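Side-chain contacts in methylocystis parvus OBBP MbnE (PDB 5ICQ), which probably serves as a periplasmic solute-binding protein that captures methanobactin for its transport into the cell: residues Glu456-Ala461 with Pro569-Ser574; Gly323-Thr328 with Gly497-Ser502; Ala60-Arg65 with Leu240-Asn245. All coordinates share one frame; numbering follows the deposited sequence.

Contact 1: Glu456-Ala461 with Pro569-Ser574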
loop_
_atom_site.group_PDB
_atom_site.type_symbol
_atom_site.label_atom_id
_atom_site.label_comp_id
_atom_site.label_asym_id
_atom_site.label_seq_id
_atom_site.Cartn_x
_atom_site.Cartn_y
_atom_site.Cartn_z
ATOM N N GLU A 456 -14.947 -0.267 -17.528
ATOM C CA GLU A 456 -15.564 -0.641 -18.796
ATOM C C GLU A 456 -15.061 0.239 -19.936
ATOM O O GLU A 456 -14.780 -0.256 -21.034
ATOM C CB GLU A 456 -17.093 -0.578 -18.683
ATOM C CG GLU A 456 -17.792 -1.049 -19.969
ATOM C CD GLU A 456 -19.312 -1.026 -19.891
ATOM O OE1 GLU A 456 -19.971 -1.922 -20.465
ATOM O OE2 GLU A 456 -19.858 -0.118 -19.241
ATOM N N ARG A 457 -14.914 1.544 -19.697
ATOM C CA ARG A 457 -14.416 2.414 -20.765
ATOM C C ARG A 457 -12.976 2.081 -21.128
ATOM O O ARG A 457 -12.615 2.089 -22.312
ATOM C CB ARG A 457 -14.503 3.884 -20.359
ATOM C CG ARG A 457 -15.903 4.374 -20.095
ATOM C CD ARG A 457 -15.890 5.861 -19.859
ATOM N NE ARG A 457 -16.658 6.221 -18.677
ATOM C CZ ARG A 457 -17.976 6.092 -18.569
ATOM N NH1 ARG A 457 -18.701 5.597 -19.570
ATOM N NH2 ARG A 457 -18.572 6.452 -17.446
ATOM N N LEU A 458 -12.136 1.810 -20.124
ATOM C CA LEU A 458 -10.766 1.385 -20.408
ATOM C C LEU A 458 -10.754 0.101 -21.228
ATOM O O LEU A 458 -9.976 -0.039 -22.179
ATOM C CB LEU A 458 -10.001 1.174 -19.100
ATOM C CG LEU A 458 -9.669 2.386 -18.236
ATOM C CD1 LEU A 458 -8.933 1.949 -16.955
ATOM C CD2 LEU A 458 -8.807 3.349 -19.043
ATOM N N ALA A 459 -11.598 -0.859 -20.858
ATOM C CA ALA A 459 -11.593 -2.144 -21.546
ATOM C C ALA A 459 -12.140 -2.018 -22.962
ATOM O O ALA A 459 -11.667 -2.704 -23.881
ATOM C CB ALA A 459 -12.399 -3.166 -20.736
ATOM N N LEU A 460 -13.141 -1.150 -23.156
ATOM C CA LEU A 460 -13.696 -0.937 -24.491
ATOM C C LEU A 460 -12.674 -0.284 -25.411
ATOM O O LEU A 460 -12.633 -0.575 -26.612
ATOM C CB LEU A 460 -14.964 -0.077 -24.398
ATOM C CG LEU A 460 -16.190 -0.782 -23.803
ATOM C CD1 LEU A 460 -17.307 0.219 -23.463
ATOM C CD2 LEU A 460 -16.716 -1.842 -24.801
ATOM N N ALA A 461 -11.864 0.630 -24.876
ATOM C CA ALA A 461 -10.797 1.209 -25.689
ATOM C C ALA A 461 -9.805 0.135 -26.111
ATOM O O ALA A 461 -9.415 0.049 -27.284
ATOM C CB ALA A 461 -10.097 2.328 -24.910
ATOM N N PRO A 569 0.395 -3.124 -17.992
ATOM C CA PRO A 569 0.397 -2.081 -16.961
ATOM C C PRO A 569 -0.477 -0.920 -17.398
ATOM O O PRO A 569 -0.504 -0.555 -18.576
ATOM C CB PRO A 569 1.869 -1.664 -16.863
ATOM C CG PRO A 569 2.640 -2.693 -17.629
ATOM C CD PRO A 569 1.702 -3.261 -18.655
ATOM N N LEU A 570 -1.186 -0.341 -16.430
ATOM C CA LEU A 570 -2.016 0.823 -16.702
ATOM C C LEU A 570 -1.250 2.093 -16.321
ATOM O O LEU A 570 -0.221 2.388 -16.938
ATOM C CB LEU A 570 -3.363 0.696 -15.982
ATOM C CG LEU A 570 -4.277 -0.317 -16.699
ATOM C CD1 LEU A 570 -5.512 -0.651 -15.870
ATOM C CD2 LEU A 570 -4.697 0.198 -18.082
ATOM N N PHE A 571 -1.711 2.852 -15.331
ATOM C CA PHE A 571 -1.186 4.210 -15.172
ATOM C C PHE A 571 -1.424 4.709 -13.751
ATOM O O PHE A 571 -2.206 4.132 -12.992
ATOM C CB PHE A 571 -1.830 5.148 -16.195
ATOM C CG PHE A 571 -3.318 4.963 -16.315
ATOM C CD1 PHE A 571 -4.182 5.641 -15.479
ATOM C CD2 PHE A 571 -3.846 4.093 -17.260
ATOM C CE1 PHE A 571 -5.559 5.463 -15.583
ATOM C CE2 PHE A 571 -5.216 3.913 -17.369
ATOM C CZ PHE A 571 -6.070 4.596 -16.533
ATOM N N HIS A 572 -0.744 5.809 -13.405
ATOM C CA HIS A 572 -0.802 6.348 -12.055
ATOM C C HIS A 572 -0.579 7.852 -12.117
ATOM O O HIS A 572 -0.162 8.395 -13.138
ATOM C CB HIS A 572 0.238 5.677 -11.145
ATOM C CG HIS A 572 1.652 5.928 -11.570
ATOM N ND1 HIS A 572 2.335 5.087 -12.426
ATOM C CD2 HIS A 572 2.510 6.931 -11.263
ATOM C CE1 HIS A 572 3.551 5.565 -12.632
ATOM N NE2 HIS A 572 3.684 6.684 -11.939
ATOM N N ALA A 573 -0.888 8.531 -11.006
ATOM C CA ALA A 573 -0.547 9.936 -10.841
ATOM C C ALA A 573 0.847 10.030 -10.225
ATOM O O ALA A 573 1.130 9.371 -9.218
ATOM C CB ALA A 573 -1.576 10.639 -9.951
ATOM N N SER A 574 1.726 10.822 -10.845
ATOM C CA SER A 574 3.084 10.932 -10.321
ATOM C C SER A 574 3.108 11.682 -9.006
ATOM O O SER A 574 4.029 11.492 -8.209
ATOM C CB SER A 574 4.003 11.625 -11.332
ATOM O OG SER A 574 4.286 10.773 -12.424
#
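No polar bond joins Leu-458 to Leu-570 or Phe-571; the shortest one in the two segments, Leu-460 N to Glu-456 O at 2.8 Å, belongs to the helical turn that carries Leu-458. The contact itself is wholly apolar. Leu-458 and Phe-571 reach toward each other from opposite directions, and the far end of the ring is received by the two methyls of the leucine. CD1 and CD2 of Leu-458 each lie 3.9 Å from CZ of Phe-571, one on either side of the ring plane, with CD2 near the plane at the ring edge. Leu-458 thus meets the rim of the phenyl group and covers neither of its faces. The phenyl takes the crowded position, CG between the backbone N and the carbonyl carbon (chi1 45°), which directs CZ at the helix. Leu-570 adds a looser touch, its CD1 lying 4.4 Å from CD1 of Leu-458. Two consecutive side chains can face the helix probably because the strand is broken at Leu-570 (psi -115°). Around them, Phe-571 also meets the rings of Phe-348, Tyr-356 and Tyr-360, while Tyr-356 touches Leu-458 as well. Helix 453-467 lies on one curled mixed sheet, Leu-458 meeting strand 567-572 and Ala-459 meeting Ile-448, Val-450 and Val-475 of strands 442-450 and 472-477, while Ala-461 touches Trp-350 and Val-351 of helix 348-355.

Contact 2: Gly323-Thr328 with Gly497-Ser502; sequences GFVFNT and GQYVAS
Gly-323 and Gly-497 form an antiparallel hydrogen-bonded pair, their CA atoms 5.7 Å apart, where strands 322-326 and 494-498 run side by side. The two are neighbours in the large mixed sheet, and strand 322-326 is also paired with strand 567-572. Gly-323 N donates to Gly-497 O at 3.0 Å, and Gly-497 N returns a bond of 2.9 Å to Gly-323 O. Beyond this pair the strand ending at Gln-498 gives way to an extended loop, which carries Tyr-499 past the end of the pairing. Val-325, two residues along from Gly-323, leans toward strand 494-498. Its CG2 branch, anti to the carbonyl carbon, does all the touching: it lies 3.8 Å from Gly-497 N and fills the space beside Gly-497 on the face of the sheet that both glycines leave without side chains. The same methyl sits in the plane of the Tyr-499 ring, at its edge, 4.0 Å from CE1 and 3.9 Å from OH. Because CG2 lies in the ring plane, the valine meets the rim of the phenol; the two side chains run at a slant. Tyr-499 is stacked on Trp-513, and Leu-526 touches both Val-325 and Tyr-499. Met-495 continues the strand pairing by bonding to the backbone of Val-325. The polar work of the contact is therefore done by main chain alone, two buried N-H...O=C hydrogen bonds between peptide groups fixing the register, while one valine methyl fills the angle between the glycine backbone and the tyrosine edge by dispersion; no charged group takes part.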
loop_
_atom_site.group_PDB
_atom_site.type_symbol
_atom_site.label_atom_id
_atom_site.label_comp_id
_atom_site.label_asym_id
_atom_site.label_seq_id
_atom_site.Cartn_x
_atom_site.Cartn_y
_atom_site.Cartn_z
ATOM N N GLY A 323 -3.243 -3.074 -13.610
ATOM C CA GLY A 323 -3.125 -3.470 -15.006
ATOM C C GLY A 323 -4.204 -4.443 -15.417
ATOM O O GLY A 323 -4.921 -5.001 -14.581
ATOM N N PHE A 324 -4.310 -4.637 -16.738
ATOM C CA PHE A 324 -5.078 -5.754 -17.273
ATOM C C PHE A 324 -4.328 -7.047 -16.989
ATOM O O PHE A 324 -3.199 -7.221 -17.453
ATOM C CB PHE A 324 -5.284 -5.617 -18.788
ATOM C CG PHE A 324 -6.204 -4.498 -19.200
ATOM C CD1 PHE A 324 -7.584 -4.608 -19.026
ATOM C CD2 PHE A 324 -5.695 -3.366 -19.820
ATOM C CE1 PHE A 324 -8.442 -3.578 -19.426
ATOM C CE2 PHE A 324 -6.542 -2.347 -20.244
ATOM C CZ PHE A 324 -7.925 -2.459 -20.043
ATOM N N VAL A 325 -4.955 -7.971 -16.268
ATOM C CA VAL A 325 -4.308 -9.217 -15.873
ATOM C C VAL A 325 -4.735 -10.325 -16.821
ATOM O O VAL A 325 -5.936 -10.548 -17.007
ATOM C CB VAL A 325 -4.673 -9.596 -14.429
ATOM C CG1 VAL A 325 -4.069 -10.951 -14.102
ATOM C CG2 VAL A 325 -4.166 -8.542 -13.447
ATOM N N PHE A 326 -3.760 -11.049 -17.382
ATOM C CA PHE A 326 -4.046 -12.253 -18.160
ATOM C C PHE A 326 -4.250 -13.449 -17.237
ATOM O O PHE A 326 -3.469 -13.673 -16.310
ATOM C CB PHE A 326 -2.884 -12.587 -19.113
ATOM C CG PHE A 326 -2.617 -11.549 -20.177
ATOM C CD1 PHE A 326 -3.272 -11.603 -21.403
ATOM C CD2 PHE A 326 -1.645 -10.575 -19.982
ATOM C CE1 PHE A 326 -2.982 -10.672 -22.406
ATOM C CE2 PHE A 326 -1.360 -9.643 -20.952
ATOM C CZ PHE A 326 -2.022 -9.691 -22.178
ATOM N N ASN A 327 -5.277 -14.249 -17.508
ATOM C CA ASN A 327 -5.415 -15.491 -16.753
ATOM C C ASN A 327 -4.559 -16.543 -17.442
ATOM O O ASN A 327 -5.004 -17.226 -18.372
ATOM C CB ASN A 327 -6.869 -15.938 -16.649
ATOM C CG ASN A 327 -7.014 -17.188 -15.785
ATOM O OD1 ASN A 327 -6.013 -17.780 -15.378
ATOM N ND2 ASN A 327 -8.253 -17.580 -15.487
ATOM N N THR A 328 -3.309 -16.694 -16.969
ATOM C CA THR A 328 -2.401 -17.595 -17.671
ATOM C C THR A 328 -2.723 -19.058 -17.402
ATOM O O THR A 328 -2.058 -19.931 -17.968
ATOM C CB THR A 328 -0.938 -17.335 -17.296
ATOM O OG1 THR A 328 -0.684 -17.754 -15.941
ATOM C CG2 THR A 328 -0.635 -15.832 -17.386
ATOM N N GLY A 497 -6.523 -5.760 -12.282
ATOM C CA GLY A 497 -6.064 -6.123 -10.962
ATOM C C GLY A 497 -5.102 -5.086 -10.422
ATOM O O GLY A 497 -4.538 -4.286 -11.166
ATOM N N GLN A 498 -4.911 -5.123 -9.105
ATOM C CA GLN A 498 -4.056 -4.167 -8.415
ATOM C C GLN A 498 -2.947 -4.890 -7.657
ATOM O O GLN A 498 -3.203 -5.887 -6.968
ATOM C CB GLN A 498 -4.900 -3.314 -7.467
ATOM C CG GLN A 498 -4.123 -2.310 -6.668
ATOM C CD GLN A 498 -5.019 -1.267 -6.024
ATOM O OE1 GLN A 498 -5.682 -1.535 -5.021
ATOM N NE2 GLN A 498 -5.042 -0.066 -6.603
ATOM N N TYR A 499 -1.713 -4.383 -7.788
ATOM C CA TYR A 499 -0.521 -4.891 -7.085
ATOM C C TYR A 499 0.189 -3.662 -6.511
ATOM O O TYR A 499 1.146 -3.174 -7.103
ATOM C CB TYR A 499 0.397 -5.676 -8.032
ATOM C CG TYR A 499 -0.292 -6.859 -8.669
ATOM C CD1 TYR A 499 -1.039 -6.712 -9.833
ATOM C CD2 TYR A 499 -0.228 -8.114 -8.080
ATOM C CE1 TYR A 499 -1.693 -7.796 -10.409
ATOM C CE2 TYR A 499 -0.869 -9.211 -8.657
ATOM C CZ TYR A 499 -1.592 -9.041 -9.823
ATOM O OH TYR A 499 -2.245 -10.114 -10.397
ATOM N N VAL A 500 -0.309 -3.149 -5.383
ATOM C CA VAL A 500 0.167 -1.858 -4.877
ATOM C C VAL A 500 1.634 -1.957 -4.482
ATOM O O VAL A 500 2.018 -2.824 -3.690
ATOM C CB VAL A 500 -0.687 -1.399 -3.683
ATOM C CG1 VAL A 500 -0.036 -0.186 -3.000
ATOM C CG2 VAL A 500 -2.112 -1.064 -4.119
ATOM N N ALA A 501 2.461 -1.060 -5.028
ATOM C CA ALA A 501 3.885 -1.045 -4.703
ATOM C C ALA A 501 4.117 -0.525 -3.291
ATOM O O ALA A 501 3.414 0.361 -2.805
ATOM C CB ALA A 501 4.672 -0.164 -5.679
ATOM N N SER A 502 5.134 -1.067 -2.642
ATOM C CA SER A 502 5.544 -0.601 -1.331
ATOM C C SER A 502 7.033 -0.300 -1.382
ATOM O O SER A 502 7.755 -0.839 -2.222
ATOM C CB SER A 502 5.212 -1.647 -0.257
ATOM O OG SER A 502 6.313 -1.932 0.573
#

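Contact 3: Ala60-Arg65 with Leu240-Asn245; sequences AKKGGR and LKRDPN. With SO4 (sulfate ion), chain B.
Lys-62 and Arg-242 meet at the end of a four-stranded mixed sheet, where the loop leading into strand 65-71 passes the finish of strand 237-242. The side chains cross at about a right angle, and the touch is between the lysine's aliphatic part and the arginine's tip: CD of Lys-62 lies 3.9 Å from NH2 of Arg-242, obliquely to the guanidinium. That NH2 also lies 4.5 Å from Gly-63 N, a marginal approach near the guanidinium plane at its edge. A bend at chi2 (-70°) turns the lysine chain aside, and NZ of Lys-62 ends 5.1 Å from NH1 of Arg-242. Each charge is held by other partners: Lys-62 NZ bonds to Asn-259, while Arg-242 forms a salt bridge with Asp-261 through NE and reaches Tyr-258 O through NH1. Past Arg-242 an Asx turn closes the strand, Asn-245 N giving a 2.9 Å bond to Asp-243 OD1 from above the carboxylate plane. In 60-65, Arg-65 presents the edge of its guanidinium to a sulfate ion, probably from the crystallisation liquor. NH1 and NH2 of Arg-65 share sulfate O4 through two bent hydrogen bonds, at 2.5 and 2.6 Å, short enough for the exact lengths to be doubtful. Glu-262 pairs with Arg-65 NH2, and Arg-237 also bonds to the sulfate. With no bond between Lys-62 and Arg-242, the two cations probably tolerate each other because Asp-261 offsets the arginine and solvent reaches the exposed lysine.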
loop_
_atom_site.group_PDB
_atom_site.type_symbol
_atom_site.label_atom_id
_atom_site.label_comp_id
_atom_site.label_asym_id
_atom_site.label_seq_id
_atom_site.Cartn_x
_atom_site.Cartn_y
_atom_site.Cartn_z
ATOM N N ALA A 60 5.895 23.359 16.030
ATOM C CA ALA A 60 4.470 23.341 15.718
ATOM C C ALA A 60 3.663 23.860 16.898
ATOM O O ALA A 60 3.936 23.525 18.055
ATOM C CB ALA A 60 4.021 21.918 15.364
ATOM N N LYS A 61 2.667 24.694 16.602
ATOM C CA LYS A 61 1.832 25.269 17.647
ATOM C C LYS A 61 0.736 24.297 18.070
ATOM O O LYS A 61 0.200 23.544 17.256
ATOM C CB LYS A 61 1.222 26.577 17.158
ATOM C CG LYS A 61 2.281 27.657 16.967
ATOM C CD LYS A 61 1.815 28.745 16.032
ATOM C CE LYS A 61 2.925 29.762 15.787
ATOM N NZ LYS A 61 2.592 30.702 14.678
ATOM N N LYS A 62 0.383 24.337 19.357
ATOM C CA LYS A 62 -0.681 23.492 19.892
ATOM C C LYS A 62 -1.996 24.257 19.980
ATOM O O LYS A 62 -2.013 25.448 20.306
ATOM C CB LYS A 62 -0.308 22.963 21.278
ATOM C CG LYS A 62 1.057 22.303 21.334
ATOM C CD LYS A 62 1.081 20.974 20.579
ATOM C CE LYS A 62 2.489 20.368 20.579
ATOM N NZ LYS A 62 2.577 19.098 19.793
ATOM N N GLY A 63 -3.094 23.561 19.703
ATOM C CA GLY A 63 -4.425 24.118 19.851
ATOM C C GLY A 63 -5.268 23.927 18.605
ATOM O O GLY A 63 -4.788 23.541 17.540
ATOM N N GLY A 64 -6.557 24.205 18.771
ATOM C CA GLY A 64 -7.480 24.261 17.658
ATOM C C GLY A 64 -8.109 22.919 17.327
ATOM O O GLY A 64 -7.699 21.857 17.802
ATOM N N ARG A 65 -9.145 22.980 16.489
ATOM C CA ARG A 65 -9.852 21.797 16.021
ATOM C C ARG A 65 -9.579 21.590 14.539
ATOM O O ARG A 65 -9.792 22.504 13.734
ATOM C CB ARG A 65 -11.358 21.927 16.256
ATOM C CG ARG A 65 -12.192 20.825 15.587
ATOM C CD ARG A 65 -13.697 20.940 15.907
ATOM N NE ARG A 65 -13.983 20.726 17.325
ATOM C CZ ARG A 65 -15.183 20.417 17.809
ATOM N NH1 ARG A 65 -16.212 20.277 16.983
ATOM N NH2 ARG A 65 -15.357 20.241 19.119
ATOM N N LEU A 240 -12.108 13.291 18.383
ATOM C CA LEU A 240 -10.949 13.009 19.212
ATOM C C LEU A 240 -10.556 14.271 19.960
ATOM O O LEU A 240 -10.588 15.366 19.400
ATOM C CB LEU A 240 -9.770 12.541 18.361
ATOM C CG LEU A 240 -10.046 11.355 17.447
ATOM C CD1 LEU A 240 -8.769 10.963 16.725
ATOM C CD2 LEU A 240 -10.614 10.194 18.259
ATOM N N LYS A 241 -10.187 14.118 21.223
ATOM C CA LYS A 241 -9.766 15.248 22.036
ATOM C C LYS A 241 -8.457 14.884 22.717
ATOM O O LYS A 241 -8.290 13.756 23.187
ATOM C CB LYS A 241 -10.844 15.605 23.075
ATOM C CG LYS A 241 -10.480 16.768 23.964
ATOM C CD LYS A 241 -11.711 17.280 24.694
ATOM C CE LYS A 241 -11.395 18.516 25.520
ATOM N NZ LYS A 241 -12.603 18.945 26.288
ATOM N N ARG A 242 -7.530 15.838 22.771
ATOM C CA ARG A 242 -6.220 15.552 23.332
ATOM C C ARG A 242 -6.346 15.058 24.769
ATOM O O ARG A 242 -7.181 15.542 25.538
ATOM C CB ARG A 242 -5.343 16.805 23.303
ATOM C CG ARG A 242 -4.029 16.620 24.049
ATOM C CD ARG A 242 -3.286 17.928 24.271
ATOM N NE ARG A 242 -3.235 18.751 23.066
ATOM C CZ ARG A 242 -2.453 18.502 22.026
ATOM N NH1 ARG A 242 -1.657 17.431 22.044
ATOM N NH2 ARG A 242 -2.465 19.316 20.982
ATOM N N ASP A 243 -5.545 14.047 25.105
ATOM C CA ASP A 243 -5.315 13.648 26.490
ATOM C C ASP A 243 -4.269 14.596 27.059
ATOM O O ASP A 243 -3.104 14.530 26.660
ATOM C CB ASP A 243 -4.821 12.202 26.584
ATOM C CG ASP A 243 -4.568 11.753 28.027
ATOM O OD1 ASP A 243 -4.729 12.571 28.965
ATOM O OD2 ASP A 243 -4.194 10.578 28.221
ATOM N N PRO A 244 -4.639 15.480 27.982
ATOM C CA PRO A 244 -3.658 16.431 28.530
ATOM C C PRO A 244 -2.497 15.761 29.248
ATOM O O PRO A 244 -1.470 16.406 29.483
ATOM C CB PRO A 244 -4.495 17.281 29.496
ATOM C CG PRO A 244 -5.704 16.460 29.800
ATOM C CD PRO A 244 -5.972 15.613 28.595
ATOM N N ASN A 245 -2.623 14.488 29.604
ATOM C CA ASN A 245 -1.570 13.786 30.331
ATOM C C ASN A 245 -0.964 12.643 29.526
ATOM O O ASN A 245 -0.342 11.740 30.101
ATOM C CB ASN A 245 -2.139 13.298 31.657
ATOM C CG ASN A 245 -2.712 14.441 32.466
ATOM O OD1 ASN A 245 -1.973 15.329 32.882
ATOM N ND2 ASN A 245 -4.023 14.434 32.686
HETATM S S SO4 B . -19.186 19.533 19.264
HETATM O O1 SO4 B . -19.299 18.698 20.455
HETATM O O2 SO4 B . -20.115 19.086 18.233
HETATM O O3 SO4 B . -19.489 20.924 19.594
HETATM O O4 SO4 B . -17.822 19.435 18.768
#

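How the contacts relate
Contacts 1 and 2 are buried and share one mixed sheet, in which strands 567-572 and 322-326 are neighbours. They touch directly: Leu-570 CG packs 3.8 Å from Gly-323 CA, and the ring of Phe-324 lies against both Leu-570 and the helix at Leu-458 and Ala-459. Contact 2 is a strand-to-strand pairing held by main-chain bonds, whereas contact 1 lays a helix on the same sheet through apolar side chains alone. Contact 3 belongs to a different, four-stranded sheet, its centre about 43 Å from that of contact 1 and about 42 Å from that of contact 2. Partly buried and rich in basic residues, it relies on acidic and amide partners beyond its own segments.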